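Local structure of amine Dehydrogenase (1JMX) at residues G10-M14 / V25-A29; G46-M50 / W201-S205; N54-Y58 / G69-D73; Y64-Y68 / F79-L83. The protein probably forms the seven-bladed beta-propeller subunit of a quinohemoprotein amine dehydrogenase, an enzyme that oxidises primary amines. One frame throughout, in Å; residues are numbered along the deposited sequence.

Contact 1: residues G10-M14 / V25-A29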
loop_
_atom_site.group_PDB
_atom_site.type_symbol
_atom_site.label_atom_id
_atom_site.label_comp_id
_atom_site.label_asym_id
_atom_site.label_seq_id
_atom_site.Cartn_x
_atom_site.Cartn_y
_atom_site.Cartn_z
ATOM N N GLY B 10 -30.231 -36.635 -6.700
ATOM C CA GLY B 10 -29.546 -37.471 -5.732
ATOM C C GLY B 10 -28.032 -37.311 -5.761
ATOM O O GLY B 10 -27.349 -37.689 -4.811
ATOM N N HIS B 11 -27.504 -36.780 -6.861
ATOM C CA HIS B 11 -26.067 -36.564 -7.005
ATOM C C HIS B 11 -25.604 -35.312 -6.302
ATOM O O HIS B 11 -26.271 -34.283 -6.344
ATOM C CB HIS B 11 -25.678 -36.441 -8.471
ATOM C CG HIS B 11 -25.610 -37.746 -9.186
ATOM N ND1 HIS B 11 -24.751 -37.971 -10.236
ATOM C CD2 HIS B 11 -26.315 -38.886 -9.022
ATOM C CE1 HIS B 11 -24.932 -39.193 -10.696
ATOM N NE2 HIS B 11 -25.878 -39.769 -9.976
ATOM N N GLU B 12 -24.417 -35.397 -5.713
ATOM C CA GLU B 12 -23.822 -34.273 -5.010
ATOM C C GLU B 12 -23.037 -33.397 -5.980
ATOM O O GLU B 12 -22.358 -33.901 -6.869
ATOM C CB GLU B 12 -22.918 -34.781 -3.899
ATOM C CG GLU B 12 -22.400 -33.689 -2.994
ATOM C CD GLU B 12 -21.974 -34.231 -1.660
ATOM O OE1 GLU B 12 -21.608 -35.422 -1.590
ATOM O OE2 GLU B 12 -22.036 -33.474 -0.677
ATOM N N TYR B 13 -23.140 -32.085 -5.810
ATOM C CA TYR B 13 -22.453 -31.146 -6.684
ATOM C C TYR B 13 -21.873 -29.988 -5.907
ATOM O O TYR B 13 -22.244 -29.745 -4.758
ATOM C CB TYR B 13 -23.408 -30.604 -7.744
ATOM C CG TYR B 13 -23.888 -31.647 -8.725
ATOM C CD1 TYR B 13 -25.168 -32.202 -8.616
ATOM C CD2 TYR B 13 -23.069 -32.072 -9.766
ATOM C CE1 TYR B 13 -25.615 -33.152 -9.525
ATOM C CE2 TYR B 13 -23.507 -33.021 -10.678
ATOM C CZ TYR B 13 -24.781 -33.556 -10.554
ATOM O OH TYR B 13 -25.201 -34.489 -11.469
ATOM N N MET B 14 -20.966 -29.267 -6.557
ATOM C CA MET B 14 -20.313 -28.114 -5.955
ATOM C C MET B 14 -20.162 -27.015 -6.984
ATOM O O MET B 14 -19.737 -27.265 -8.109
ATOM C CB MET B 14 -18.925 -28.488 -5.438
ATOM C CG MET B 14 -18.098 -27.296 -4.949
ATOM S SD MET B 14 -16.390 -27.745 -4.548
ATOM C CE MET B 14 -16.594 -28.140 -2.862
ATOM N N VAL B 25 -19.717 -26.403 -12.379
ATOM C CA VAL B 25 -20.399 -27.390 -11.565
ATOM C C VAL B 25 -19.420 -28.553 -11.450
ATOM O O VAL B 25 -18.940 -29.081 -12.453
ATOM C CB VAL B 25 -21.716 -27.872 -12.211
ATOM C CG1 VAL B 25 -22.405 -28.868 -11.296
ATOM C CG2 VAL B 25 -22.633 -26.694 -12.476
ATOM N N VAL B 26 -19.071 -28.889 -10.217
ATOM C CA VAL B 26 -18.149 -29.973 -9.951
ATOM C C VAL B 26 -18.921 -31.182 -9.457
ATOM O O VAL B 26 -19.733 -31.085 -8.541
ATOM C CB VAL B 26 -17.081 -29.568 -8.892
ATOM C CG1 VAL B 26 -16.263 -30.785 -8.451
ATOM C CG2 VAL B 26 -16.151 -28.503 -9.471
ATOM N N ASP B 27 -18.737 -32.303 -10.138
ATOM C CA ASP B 27 -19.379 -33.526 -9.728
ATOM C C ASP B 27 -18.501 -34.044 -8.590
ATOM O O ASP B 27 -17.368 -34.469 -8.808
ATOM C CB ASP B 27 -19.420 -34.512 -10.888
ATOM C CG ASP B 27 -20.077 -35.810 -10.509
ATOM O OD1 ASP B 27 -19.372 -36.834 -10.401
ATOM O OD2 ASP B 27 -21.297 -35.799 -10.289
ATOM N N VAL B 28 -19.015 -33.949 -7.370
ATOM C CA VAL B 28 -18.282 -34.373 -6.183
ATOM C C VAL B 28 -17.875 -35.850 -6.153
ATOM O O VAL B 28 -16.843 -36.190 -5.582
ATOM C CB VAL B 28 -19.066 -34.005 -4.904
ATOM C CG1 VAL B 28 -18.376 -34.546 -3.653
ATOM C CG2 VAL B 28 -19.202 -32.496 -4.811
ATOM N N ALA B 29 -18.645 -36.717 -6.802
ATOM C CA ALA B 29 -18.332 -38.148 -6.802
ATOM C C ALA B 29 -17.035 -38.489 -7.538
ATOM O O ALA B 29 -16.180 -39.213 -7.017
ATOM C CB ALA B 29 -19.504 -38.948 -7.395
HETATM O O HOH W 1 -23.234 -36.268 -12.138
HETATM O O HOH W 2 -21.521 -36.257 -7.698
#

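Contact 2: residues G46-M50 / W201-S205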
loop_
_atom_site.group_PDB
_atom_site.type_symbol
_atom_site.label_atom_id
_atom_site.label_comp_id
_atom_site.label_asym_id
_atom_site.label_seq_id
_atom_site.Cartn_x
_atom_site.Cartn_y
_atom_site.Cartn_z
ATOM N N GLY B 46 -18.268 -12.617 -7.492
ATOM C CA GLY B 46 -18.602 -13.936 -7.988
ATOM C C GLY B 46 -19.112 -14.835 -6.877
ATOM O O GLY B 46 -19.217 -16.035 -7.054
ATOM N N THR B 47 -19.443 -14.251 -5.736
ATOM C CA THR B 47 -19.936 -15.006 -4.594
ATOM C C THR B 47 -21.308 -15.608 -4.884
ATOM O O THR B 47 -22.260 -14.879 -5.177
ATOM C CB THR B 47 -20.024 -14.107 -3.350
ATOM O OG1 THR B 47 -18.726 -13.584 -3.057
ATOM C CG2 THR B 47 -20.534 -14.890 -2.143
ATOM N N ALA B 48 -21.412 -16.933 -4.770
ATOM C CA ALA B 48 -22.666 -17.629 -5.043
ATOM C C ALA B 48 -23.245 -18.428 -3.884
ATOM O O ALA B 48 -22.529 -18.850 -2.969
ATOM C CB ALA B 48 -22.511 -18.540 -6.258
ATOM N N MET B 49 -24.564 -18.598 -3.934
ATOM C CA MET B 49 -25.323 -19.377 -2.959
ATOM C C MET B 49 -26.467 -20.062 -3.694
ATOM O O MET B 49 -27.111 -19.461 -4.552
ATOM C CB MET B 49 -25.898 -18.501 -1.847
ATOM C CG MET B 49 -24.887 -18.053 -0.811
ATOM S SD MET B 49 -25.683 -17.435 0.680
ATOM C CE MET B 49 -25.824 -15.726 0.319
ATOM N N MET B 50 -26.686 -21.333 -3.375
ATOM C CA MET B 50 -27.748 -22.124 -3.982
ATOM C C MET B 50 -29.113 -21.809 -3.390
ATOM O O MET B 50 -29.249 -21.646 -2.176
ATOM C CB MET B 50 -27.454 -23.613 -3.807
ATOM C CG MET B 50 -26.314 -24.111 -4.660
ATOM S SD MET B 50 -26.601 -23.712 -6.386
ATOM C CE MET B 50 -27.960 -24.815 -6.764
ATOM N N TRP B 201 -17.131 -15.217 3.168
ATOM C CA TRP B 201 -17.508 -16.531 2.677
ATOM C C TRP B 201 -18.748 -17.099 3.383
ATOM O O TRP B 201 -18.649 -17.654 4.473
ATOM C CB TRP B 201 -16.307 -17.481 2.802
ATOM C CG TRP B 201 -15.017 -16.924 2.168
ATOM C CD1 TRP B 201 -14.608 -17.079 0.873
ATOM C CD2 TRP B 201 -14.004 -16.117 2.807
ATOM N NE1 TRP B 201 -13.415 -16.424 0.667
ATOM C CE2 TRP B 201 -13.023 -15.826 1.833
ATOM C CE3 TRP B 201 -13.834 -15.613 4.105
ATOM C CZ2 TRP B 201 -11.888 -15.054 2.117
ATOM C CZ3 TRP B 201 -12.704 -14.843 4.384
ATOM C CH2 TRP B 201 -11.750 -14.573 3.393
ATOM N N PRO B 202 -19.942 -16.904 2.787
ATOM C CA PRO B 202 -21.195 -17.406 3.361
ATOM C C PRO B 202 -21.340 -18.898 3.029
ATOM O O PRO B 202 -22.003 -19.273 2.055
ATOM C CB PRO B 202 -22.251 -16.555 2.652
ATOM C CG PRO B 202 -21.661 -16.392 1.282
ATOM C CD PRO B 202 -20.204 -16.100 1.575
ATOM N N HIS B 203 -20.684 -19.738 3.826
ATOM C CA HIS B 203 -20.723 -21.180 3.622
ATOM C C HIS B 203 -22.130 -21.748 3.787
ATOM O O HIS B 203 -22.847 -21.412 4.727
ATOM C CB HIS B 203 -19.843 -21.921 4.641
ATOM C CG HIS B 203 -18.485 -21.325 4.852
ATOM N ND1 HIS B 203 -17.442 -21.516 3.976
ATOM C CD2 HIS B 203 -17.978 -20.622 5.890
ATOM C CE1 HIS B 203 -16.349 -20.964 4.465
ATOM N NE2 HIS B 203 -16.650 -20.415 5.626
ATOM N N GLN B 204 -22.511 -22.611 2.855
ATOM C CA GLN B 204 -23.785 -23.305 2.926
ATOM C C GLN B 204 -23.341 -24.727 3.285
ATOM O O GLN B 204 -23.317 -25.625 2.445
ATOM C CB GLN B 204 -24.517 -23.255 1.580
ATOM C CG GLN B 204 -25.036 -21.864 1.233
ATOM C CD GLN B 204 -25.934 -21.851 0.010
ATOM O OE1 GLN B 204 -25.594 -22.402 -1.035
ATOM N NE2 GLN B 204 -27.091 -21.210 0.135
ATOM N N SER B 205 -22.921 -24.889 4.537
ATOM C CA SER B 205 -22.412 -26.167 5.035
ATOM C C SER B 205 -23.480 -27.168 5.456
ATOM O O SER B 205 -24.615 -26.788 5.763
ATOM C CB SER B 205 -21.449 -25.927 6.203
ATOM O OG SER B 205 -22.132 -25.402 7.323
#

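Contact 3: residues N54-Y58 / G69-D73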
loop_
_atom_site.group_PDB
_atom_site.type_symbol
_atom_site.label_atom_id
_atom_site.label_comp_id
_atom_site.label_asym_id
_atom_site.label_seq_id
_atom_site.Cartn_x
_atom_site.Cartn_y
_atom_site.Cartn_z
ATOM N N ASN B 54 -32.332 -26.218 -5.173
ATOM C CA ASN B 54 -31.155 -27.028 -5.512
ATOM C C ASN B 54 -30.908 -26.995 -7.000
ATOM O O ASN B 54 -30.295 -27.908 -7.551
ATOM C CB ASN B 54 -31.352 -28.483 -5.098
ATOM C CG ASN B 54 -31.612 -28.634 -3.634
ATOM O OD1 ASN B 54 -30.959 -28.008 -2.805
ATOM N ND2 ASN B 54 -32.577 -29.475 -3.298
ATOM N N ARG B 55 -31.324 -25.905 -7.630
ATOM C CA ARG B 55 -31.215 -25.762 -9.068
ATOM C C ARG B 55 -30.788 -24.364 -9.516
ATOM O O ARG B 55 -30.152 -24.218 -10.558
ATOM C CB ARG B 55 -32.570 -26.126 -9.686
ATOM C CG ARG B 55 -32.654 -25.981 -11.163
ATOM C CD ARG B 55 -34.041 -26.301 -11.675
ATOM N NE ARG B 55 -34.081 -26.073 -13.117
ATOM C CZ ARG B 55 -34.548 -26.934 -14.019
ATOM N NH1 ARG B 55 -35.050 -28.110 -13.637
ATOM N NH2 ARG B 55 -34.436 -26.646 -15.319
ATOM N N THR B 56 -31.113 -23.348 -8.722
ATOM C CA THR B 56 -30.777 -21.970 -9.069
ATOM C C THR B 56 -29.700 -21.380 -8.167
ATOM O O THR B 56 -29.841 -21.358 -6.949
ATOM C CB THR B 56 -32.015 -21.038 -8.986
ATOM O OG1 THR B 56 -33.106 -21.594 -9.734
ATOM C CG2 THR B 56 -31.680 -19.659 -9.544
ATOM N N ALA B 57 -28.625 -20.902 -8.783
ATOM C CA ALA B 57 -27.533 -20.275 -8.051
ATOM C C ALA B 57 -27.684 -18.764 -8.158
ATOM O O ALA B 57 -27.924 -18.239 -9.240
ATOM C CB ALA B 57 -26.186 -20.704 -8.631
ATOM N N TYR B 58 -27.623 -18.073 -7.026
ATOM C CA TYR B 58 -27.701 -16.617 -7.034
ATOM C C TYR B 58 -26.293 -16.096 -6.786
ATOM O O TYR B 58 -25.638 -16.505 -5.828
ATOM C CB TYR B 58 -28.708 -16.104 -6.001
ATOM C CG TYR B 58 -30.142 -16.342 -6.429
ATOM C CD1 TYR B 58 -30.813 -17.512 -6.071
ATOM C CD2 TYR B 58 -30.815 -15.410 -7.219
ATOM C CE1 TYR B 58 -32.112 -17.746 -6.487
ATOM C CE2 TYR B 58 -32.115 -15.638 -7.643
ATOM C CZ TYR B 58 -32.761 -16.809 -7.272
ATOM O OH TYR B 58 -34.056 -17.040 -7.686
ATOM N N GLY B 69 -29.399 -14.705 -11.194
ATOM C CA GLY B 69 -29.885 -16.025 -10.871
ATOM C C GLY B 69 -29.596 -16.843 -12.109
ATOM O O GLY B 69 -29.979 -16.446 -13.214
ATOM N N ILE B 70 -28.859 -17.934 -11.947
ATOM C CA ILE B 70 -28.518 -18.794 -13.072
ATOM C C ILE B 70 -29.057 -20.198 -12.817
ATOM O O ILE B 70 -28.843 -20.761 -11.747
ATOM C CB ILE B 70 -26.968 -18.892 -13.280
ATOM C CG1 ILE B 70 -26.348 -17.507 -13.508
ATOM C CG2 ILE B 70 -26.643 -19.807 -14.467
ATOM C CD1 ILE B 70 -26.540 -16.968 -14.905
ATOM N N ASP B 71 -29.789 -20.742 -13.782
ATOM C CA ASP B 71 -30.314 -22.095 -13.669
ATOM C C ASP B 71 -29.190 -23.030 -14.105
ATOM O O ASP B 71 -28.821 -23.050 -15.271
ATOM C CB ASP B 71 -31.536 -22.272 -14.576
ATOM C CG ASP B 71 -31.913 -23.735 -14.786
ATOM O OD1 ASP B 71 -32.498 -24.040 -15.837
ATOM O OD2 ASP B 71 -31.625 -24.589 -13.923
ATOM N N LEU B 72 -28.659 -23.802 -13.164
ATOM C CA LEU B 72 -27.562 -24.731 -13.434
ATOM C C LEU B 72 -27.821 -25.815 -14.490
ATOM O O LEU B 72 -26.890 -26.242 -15.178
ATOM C CB LEU B 72 -27.102 -25.383 -12.128
ATOM C CG LEU B 72 -25.983 -24.710 -11.330
ATOM C CD1 LEU B 72 -26.079 -23.199 -11.385
ATOM C CD2 LEU B 72 -26.021 -25.214 -9.904
ATOM N N ASP B 73 -29.064 -26.279 -14.596
ATOM C CA ASP B 73 -29.410 -27.312 -15.573
ATOM C C ASP B 73 -29.289 -26.856 -17.017
ATOM O O ASP B 73 -29.078 -27.673 -17.912
ATOM C CB ASP B 73 -30.841 -27.826 -15.361
ATOM C CG ASP B 73 -30.962 -28.795 -14.199
ATOM O OD1 ASP B 73 -29.939 -29.229 -13.636
ATOM O OD2 ASP B 73 -32.107 -29.135 -13.846
HETATM O O HOH W 3 -34.171 -29.813 -16.280
#

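Contact 4: residues Y64-Y68 / F79-L83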
loop_
_atom_site.group_PDB
_atom_site.type_symbol
_atom_site.label_atom_id
_atom_site.label_comp_id
_atom_site.label_asym_id
_atom_site.label_seq_id
_atom_site.Cartn_x
_atom_site.Cartn_y
_atom_site.Cartn_z
ATOM N N TYR B 64 -19.625 -6.069 -7.509
ATOM C CA TYR B 64 -20.447 -5.854 -6.313
ATOM C C TYR B 64 -21.661 -4.949 -6.533
ATOM O O TYR B 64 -22.138 -4.314 -5.595
ATOM C CB TYR B 64 -19.581 -5.271 -5.184
ATOM C CG TYR B 64 -18.326 -6.067 -4.865
ATOM C CD1 TYR B 64 -17.237 -6.079 -5.739
ATOM C CD2 TYR B 64 -18.234 -6.814 -3.691
ATOM C CE1 TYR B 64 -16.098 -6.813 -5.458
ATOM C CE2 TYR B 64 -17.094 -7.553 -3.399
ATOM C CZ TYR B 64 -16.029 -7.551 -4.287
ATOM O OH TYR B 64 -14.910 -8.305 -4.010
ATOM N N GLY B 65 -22.179 -4.910 -7.757
ATOM C CA GLY B 65 -23.313 -4.049 -8.034
ATOM C C GLY B 65 -24.570 -4.688 -8.592
ATOM O O GLY B 65 -25.528 -3.976 -8.886
ATOM N N ASP B 66 -24.576 -6.014 -8.736
ATOM C CA ASP B 66 -25.723 -6.740 -9.285
ATOM C C ASP B 66 -25.833 -8.152 -8.717
ATOM O O ASP B 66 -24.854 -8.712 -8.240
ATOM C CB ASP B 66 -25.591 -6.882 -10.807
ATOM C CG ASP B 66 -25.572 -5.559 -11.528
ATOM O OD1 ASP B 66 -26.643 -5.127 -11.991
ATOM O OD2 ASP B 66 -24.489 -4.958 -11.646
ATOM N N ILE B 67 -27.025 -8.733 -8.815
ATOM C CA ILE B 67 -27.284 -10.096 -8.360
ATOM C C ILE B 67 -27.957 -10.847 -9.518
ATOM O O ILE B 67 -28.920 -10.359 -10.091
ATOM C CB ILE B 67 -28.180 -10.114 -7.108
ATOM C CG1 ILE B 67 -27.499 -9.346 -5.975
ATOM C CG2 ILE B 67 -28.436 -11.537 -6.664
ATOM C CD1 ILE B 67 -28.352 -9.185 -4.756
ATOM N N TYR B 68 -27.399 -11.993 -9.903
ATOM C CA TYR B 68 -27.929 -12.800 -11.003
ATOM C C TYR B 68 -28.376 -14.181 -10.540
ATOM O O TYR B 68 -27.826 -14.752 -9.604
ATOM C CB TYR B 68 -26.876 -12.982 -12.098
ATOM C CG TYR B 68 -26.210 -11.704 -12.545
ATOM C CD1 TYR B 68 -25.195 -11.122 -11.784
ATOM C CD2 TYR B 68 -26.602 -11.063 -13.715
ATOM C CE1 TYR B 68 -24.591 -9.933 -12.173
ATOM C CE2 TYR B 68 -26.001 -9.872 -14.115
ATOM C CZ TYR B 68 -24.998 -9.312 -13.337
ATOM O OH TYR B 68 -24.408 -8.130 -13.712
ATOM N N PHE B 79 -32.732 -14.537 -13.424
ATOM C CA PHE B 79 -33.007 -13.417 -12.545
ATOM C C PHE B 79 -31.872 -12.428 -12.580
ATOM O O PHE B 79 -30.713 -12.793 -12.748
ATOM C CB PHE B 79 -33.205 -13.913 -11.113
ATOM C CG PHE B 79 -33.382 -12.815 -10.108
ATOM C CD1 PHE B 79 -34.619 -12.210 -9.930
ATOM C CD2 PHE B 79 -32.311 -12.393 -9.324
ATOM C CE1 PHE B 79 -34.795 -11.207 -8.990
ATOM C CE2 PHE B 79 -32.474 -11.386 -8.377
ATOM C CZ PHE B 79 -33.723 -10.793 -8.211
ATOM N N HIS B 80 -32.223 -11.161 -12.448
ATOM C CA HIS B 80 -31.235 -10.109 -12.430
ATOM C C HIS B 80 -31.773 -8.900 -11.689
ATOM O O HIS B 80 -32.832 -8.367 -12.018
ATOM C CB HIS B 80 -30.801 -9.712 -13.837
ATOM C CG HIS B 80 -29.935 -8.492 -13.862
ATOM N ND1 HIS B 80 -28.837 -8.350 -13.043
ATOM C CD2 HIS B 80 -30.052 -7.324 -14.536
ATOM C CE1 HIS B 80 -28.318 -7.147 -13.208
ATOM N NE2 HIS B 80 -29.036 -6.504 -14.108
ATOM N N ALA B 81 -31.033 -8.485 -10.671
ATOM C CA ALA B 81 -31.389 -7.334 -9.865
ATOM C C ALA B 81 -30.202 -6.394 -9.818
ATOM O O ALA B 81 -29.094 -6.798 -9.488
ATOM C CB ALA B 81 -31.770 -7.773 -8.460
ATOM N N ASN B 82 -30.417 -5.160 -10.240
ATOM C CA ASN B 82 -29.364 -4.170 -10.200
ATOM C C ASN B 82 -29.545 -3.443 -8.879
ATOM O O ASN B 82 -30.670 -3.134 -8.486
ATOM C CB ASN B 82 -29.480 -3.206 -11.382
ATOM C CG ASN B 82 -28.555 -2.021 -11.255
ATOM O OD1 ASN B 82 -28.996 -0.913 -10.995
ATOM N ND2 ASN B 82 -27.268 -2.255 -11.404
ATOM N N LEU B 83 -28.434 -3.182 -8.198
ATOM C CA LEU B 83 -28.459 -2.520 -6.904
ATOM C C LEU B 83 -28.405 -0.991 -6.944
ATOM O O LEU B 83 -28.258 -0.343 -5.908
ATOM C CB LEU B 83 -27.345 -3.082 -6.019
ATOM C CG LEU B 83 -27.329 -4.609 -5.886
ATOM C CD1 LEU B 83 -26.224 -5.020 -4.931
ATOM C CD2 LEU B 83 -28.678 -5.134 -5.403
HETATM O O HOH W 4 -24.494 -1.784 -11.505
#

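Contact 1: residues G10-M14 / V25-A29
Y13 and D27 face each other as an antiparallel non-hydrogen-bonded pair in the hairpin of strands 12-18 and 22-27. From CB outward, the Y13 side chain runs past the facing strand: CB lies 3.8 Å from V26 O, and this oxygen also sits at the ring edge, near the ring plane. CD2 packs on V25 CG1 at 3.6 Å. Next along the ring, CE2 meets D27 OD2 at 3.6 Å, with the carboxylate plane turned 62° from the ring. The chi1 of -66° sets CG beside the backbone N and sends the ring in this direction. At the tip, OH bonds K8 N and, at 2.7 Å, water 1. That water also bonds H11 ND1 and donates to D27 OD2.

One step along, M14 and V26 form a hydrogen-bonded pair. M14 N donates to V26 O at 3.0 Å, and V26 N returns a straighter bond to M14 O at 2.7 Å. M14 CB rests on V26 CB and V28 CG2. Beyond the pair, V28 N reaches E12 O in a weak bond, and E12 CG packs against V28 CB at 3.9 Å. The carboxylate of E12 stays close to V28 CG1 through OE1, and its OE2 bonds K304 N. Strand 345-348 lies along the other side of strand 12-18.

Water 2 donates to E12 O at 2.6 Å, donates weakly to D27 OD2 and accepts from A29 N. D27 OD1 bonds S30 OG. With two waters on one oxygen and a hydroxyl on the other, D27 is probably ionised.

Contact 2: residues G46-M50 / W201-S205
Q204 docks on the backbone edge of M50 in strand 47-50, the inner strand of a four-stranded beta-propeller blade. The loop between strands 178-182 and 209-218 thereby meets this blade close to the centre of the chain. The amide of Q204 takes the place a neighbouring strand would have. M50 N donates to Q204 OE1 at 2.8 Å, with an N-H...O angle of 157°. The donor is tilted 24° from the plane of the side-chain carbonyl. Q204 NE2 donates back to M50 O at 3.2 Å. This bond lies in the carbonyl plane of M50, on a lone pair, and close to the amide plane of Q204. Two bonds to one residue fix the rotation of the amide. The chain of Q204 is extended beyond CG, with chi1 -70°, which carries the amide across to the strand.

M49 CB lies 3.6 Å from Q204 NE2, and the two side chains cross at about a right angle. M50 turns its sulfur end away from the loop and touches L72 and F347. Q204 also packs on Q345, so the C-terminal strand 345-348 borders the same contact.

P202 is the centre of an inverse gamma turn, with a weak bond from H203 N to W201 O. The turn points the proline ring at the strand. T47 lies next to G46 in a G1 beta bulge facing L60. M49 SD approaches P202 CB at 4.1 Å, and T47 CG2 touches the next ring atom, P202 CG, at 3.9 Å.

Contact 3: residues N54-Y58 / G69-D73
D71 OD2 is gripped by two donors, R55 NE from the facing segment and D73 N from its own. The bond from R55 NE is 3.0 Å long and weak in angle, but it forms part of a salt bridge. D73 N comes from above the carboxylate plane at 3.1 Å, closing an Asx turn. The second oxygen, D71 OD1, accepts from R55 NH2 at 3.3 Å on its syn side, nearly in the guanidinium plane, with an N-H...O angle of 162°. It also bonds T74 OG1. The guanidinium and carboxylate planes are 28° apart. R55 can reach this far because its chain is extended from CG to NE, with chi1 178°.

D73 approaches differently. Its OD2 stands over one face of the guanidinium, 3.1 Å from R55 NH1. No N-H points at it, so this salt bridge is one of charge alone. D73 OD2 also pairs with R349, and D73 OD1 accepts from L7 N. A lysine in place of R55 would probably lose the two-pronged hold on D71 and leave D73 OD2 without the flat cation beneath it.

The backbones join in antiparallel fashion. L72 N donates to R55 O at 3.0 Å, and A57 and I70 exchange two bonds. A57 CB packs on L72 CD1 at 3.7 Å. On the opposite face of the sheet the Y58 ring passes G69 CA, 3.8 Å from Y58 CD2, where a side chain would clash.

With R55 beside both and R349 paired with D73, D71 and D73 are probably ionised despite burial, and the network fastens one end of the hairpin to the C-terminal residue R349.

Contact 4: residues Y64-Y68 / F79-L83
H80 and Y68 bring their rings together by different torsions. H80 CG stands opposite its backbone N (chi1 171°), while Y68 CG lies beside its own (chi1 -50°). The side chains then run side by side in the same direction. Their ring planes are 16° apart but slid, so the rings barely overlap, with centroids 4.7 Å apart. Y68 CE2 and H80 ND1 come to 3.4 Å. Y68 OH bonds D41 OD2. Replacing Y68 with an alanine would probably take away the ring atoms that H80 ND1 meets and leave D41 without its hydroxyl partner.

On the same face, D66 and N82 are bridged by water 4, which donates to D66 OD2 at 3.2 Å and accepts a weak bond from N82 ND2. N82 OD1 bonds S84 N, and D66 OD2 bonds N62 ND2. The other face is apolar. I67 CD1 meets L83 CD2 at 4.1 Å, and I67 CB lies against A81 CB. Strand 105-115 covers I67 and L83 there.

The backbones of I67 and A81 exchange two bonds, each 2.9 Å long. L83 N donates to G65 O at 3.1 Å. G65 and D66 both face N61 in a classic beta bulge. This is the antiparallel hairpin of the two outer strands of a beta-propeller blade, with its apolar face packed on the next blade.

Contacts 2, 3 and 4 all reach the sheet of strands 47-50, 56-61, 66-71 and 76-82. M49 O and Y58 N, 2.9 Å apart, probably bond contact 2 to contact 3. G69 N and F79 O, at 2.8 Å, do the same for contacts 3 and 4, which share strand 66-71. Contact 1 lies in the neighbouring blade, which the C-terminal strand completes. It touches contact 3 through V25 CG2 and L72 CG, 4.1 Å apart, and the C37-C75 disulfide ties the two blades together. The centres of contacts 1 and 4 are about 26 Å apart. Strand 105-115, beside contact 4, leads into the heme c pocket of L116 to Y120.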